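Long-range contact in exodeoxyribonuclease 10 (Escherichia coli, PDB 4FZX), which degrades single-stranded and double-stranded DNA from the 3' end toward the 5' end as a magnesium-dependent exonuclease of the DEDDh family: residues Ser34-Pro39 and Ala56-Lys61. Sequence-based numbering, arbitrary orientation.
Sequences SHLVRP and AMVADK
The V58 side chain meets L36, V37 and P39. Its CB rests 3.4 Å from O of V37, while its two methyl groups part to L36 and P39, on the two sides of V37 in sequence: CG1 lies 3.8 Å from CD2 of L36, and CG2 packs 3.7 Å from CD of P39, each pair of side chains crossing at about a right angle. A short branched residue suits this buried spot, since the fork reaches both side chains. The V58 carbonyl opens a type I beta turn, accepting a hydrogen bond from N of K61, and its O also touches CB of R38. A59 presents its O over one face of the R38 guanidinium, 3.6 Å from NE and toward the rim; arginine suits because its extended chain carries NE there while CB sits against O of K61 (3.4 Å). K61 offers a long aliphatic chain to L36, CB 3.6 Å from its O and CE 3.9 Å from its CB. Bent at chi2 (-62°) and chi4, it turns NZ back to OD1 of D60 in a salt bridge whose hydrogen bond, at 3.4 Å, is weak. An alanine in place of K61 would probably leave CB of L36 without that cover and the D60 carboxylate without its charged mate. Packing without cross-segment hydrogen bonds seats the V58-K61 turn on the end of edge strand 28-36, at the periphery of the RNase H-like exonuclease fold.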
loop_
_atom_site.group_PDB
_atom_site.type_symbol
_atom_site.label_atom_id
_atom_site.label_comp_id
_atom_site.label_asym_id
_atom_site.label_seq_id
_atom_site.Cartn_x
_atom_site.Cartn_y
_atom_site.Cartn_z
ATOM N N SER C 34 -44.702 -0.547 -3.623
ATOM C CA SER C 34 -44.473 -1.929 -3.204
ATOM C C SER C 34 -45.475 -2.868 -3.821
ATOM O O SER C 34 -46.630 -2.502 -4.068
ATOM C CB SER C 34 -44.519 -2.065 -1.677
ATOM O OG SER C 34 -45.767 -1.627 -1.162
ATOM N N HIS C 35 -45.035 -4.089 -4.061
ATOM C CA HIS C 35 -45.942 -5.130 -4.488
ATOM C C HIS C 35 -45.582 -6.396 -3.745
ATOM O O HIS C 35 -44.394 -6.792 -3.717
ATOM C CB HIS C 35 -45.796 -5.402 -5.992
ATOM C CG HIS C 35 -46.167 -4.244 -6.854
ATOM N ND1 HIS C 35 -45.311 -3.190 -7.093
ATOM C CD2 HIS C 35 -47.323 -3.948 -7.497
ATOM C CE1 HIS C 35 -45.910 -2.314 -7.881
ATOM N NE2 HIS C 35 -47.122 -2.761 -8.158
ATOM N N LEU C 36 -46.608 -7.090 -3.253
ATOM C CA LEU C 36 -46.474 -8.505 -2.971
ATOM C C LEU C 36 -46.504 -9.281 -4.275
ATOM O O LEU C 36 -47.260 -8.945 -5.189
ATOM C CB LEU C 36 -47.592 -8.981 -2.045
ATOM C CG LEU C 36 -47.420 -8.558 -0.592
ATOM C CD1 LEU C 36 -48.787 -8.452 0.110
ATOM C CD2 LEU C 36 -46.493 -9.544 0.119
ATOM N N VAL C 37 -45.770 -10.382 -4.308
ATOM C CA VAL C 37 -45.490 -11.065 -5.543
ATOM C C VAL C 37 -45.646 -12.571 -5.352
ATOM O O VAL C 37 -45.209 -13.123 -4.333
ATOM C CB VAL C 37 -44.049 -10.787 -6.011
ATOM C CG1 VAL C 37 -43.691 -11.676 -7.212
ATOM C CG2 VAL C 37 -43.871 -9.319 -6.331
ATOM N N ARG C 38 -46.260 -13.225 -6.334
ATOM C CA ARG C 38 -46.340 -14.674 -6.347
ATOM C C ARG C 38 -45.015 -15.295 -6.795
ATOM O O ARG C 38 -44.561 -15.048 -7.888
ATOM C CB ARG C 38 -47.463 -15.119 -7.274
ATOM C CG ARG C 38 -47.814 -16.592 -7.178
ATOM C CD ARG C 38 -48.899 -16.896 -8.175
ATOM N NE ARG C 38 -49.264 -18.309 -8.204
ATOM C CZ ARG C 38 -50.129 -18.832 -9.068
ATOM N NH1 ARG C 38 -50.703 -18.062 -9.990
ATOM N NH2 ARG C 38 -50.413 -20.128 -9.024
ATOM N N PRO C 39 -44.393 -16.105 -5.938
ATOM C CA PRO C 39 -43.043 -16.563 -6.254
ATOM C C PRO C 39 -43.043 -17.747 -7.226
ATOM O O PRO C 39 -44.058 -18.405 -7.394
ATOM C CB PRO C 39 -42.509 -17.003 -4.889
ATOM C CG PRO C 39 -43.726 -17.458 -4.165
ATOM C CD PRO C 39 -44.838 -16.554 -4.604
ATOM N N ALA C 56 -50.284 -17.934 1.699
ATOM C CA ALA C 56 -51.612 -17.408 1.483
ATOM C C ALA C 56 -51.585 -15.907 1.191
ATOM O O ALA C 56 -52.450 -15.394 0.482
ATOM C CB ALA C 56 -52.528 -17.719 2.655
HETATM N N MSE C 57 -50.594 -15.205 1.728
HETATM C CA MSE C 57 -50.504 -13.760 1.496
HETATM C C MSE C 57 -50.161 -13.453 0.033
HETATM O O MSE C 57 -50.465 -12.375 -0.464
HETATM C CB MSE C 57 -49.489 -13.105 2.432
HETATM C CG MSE C 57 -50.048 -12.726 3.779
HETATM SE SE MSE C 57 -48.615 -12.350 5.055
HETATM C CE MSE C 57 -48.076 -10.582 4.386
ATOM N N VAL C 58 -49.581 -14.424 -0.669
ATOM C CA VAL C 58 -49.094 -14.167 -2.029
ATOM C C VAL C 58 -49.698 -15.065 -3.111
ATOM O O VAL C 58 -49.382 -14.910 -4.296
ATOM C CB VAL C 58 -47.533 -14.167 -2.115
ATOM C CG1 VAL C 58 -46.950 -13.091 -1.219
ATOM C CG2 VAL C 58 -46.965 -15.517 -1.749
ATOM N N ALA C 59 -50.656 -15.906 -2.715
ATOM C CA ALA C 59 -51.207 -16.958 -3.585
ATOM C C ALA C 59 -51.850 -16.443 -4.870
ATOM O O ALA C 59 -51.802 -17.111 -5.894
ATOM C CB ALA C 59 -52.200 -17.836 -2.808
ATOM N N ASP C 60 -52.477 -15.274 -4.801
ATOM C CA ASP C 60 -53.227 -14.711 -5.932
ATOM C C ASP C 60 -52.551 -13.444 -6.495
ATOM O O ASP C 60 -53.200 -12.599 -7.105
ATOM C CB ASP C 60 -54.639 -14.354 -5.468
ATOM C CG ASP C 60 -54.629 -13.376 -4.315
ATOM O OD1 ASP C 60 -53.624 -13.357 -3.556
ATOM O OD2 ASP C 60 -55.583 -12.581 -4.193
ATOM N N LYS C 61 -51.258 -13.295 -6.259
ATOM C CA LYS C 61 -50.582 -12.054 -6.605
ATOM C C LYS C 61 -49.998 -12.157 -7.997
ATOM O O LYS C 61 -49.928 -13.231 -8.561
ATOM C CB LYS C 61 -49.496 -11.726 -5.571
ATOM C CG LYS C 61 -50.050 -11.316 -4.219
ATOM C CD LYS C 61 -50.883 -10.052 -4.358
ATOM C CE LYS C 61 -51.365 -9.523 -3.028
ATOM N NZ LYS C 61 -52.508 -10.316 -2.545
#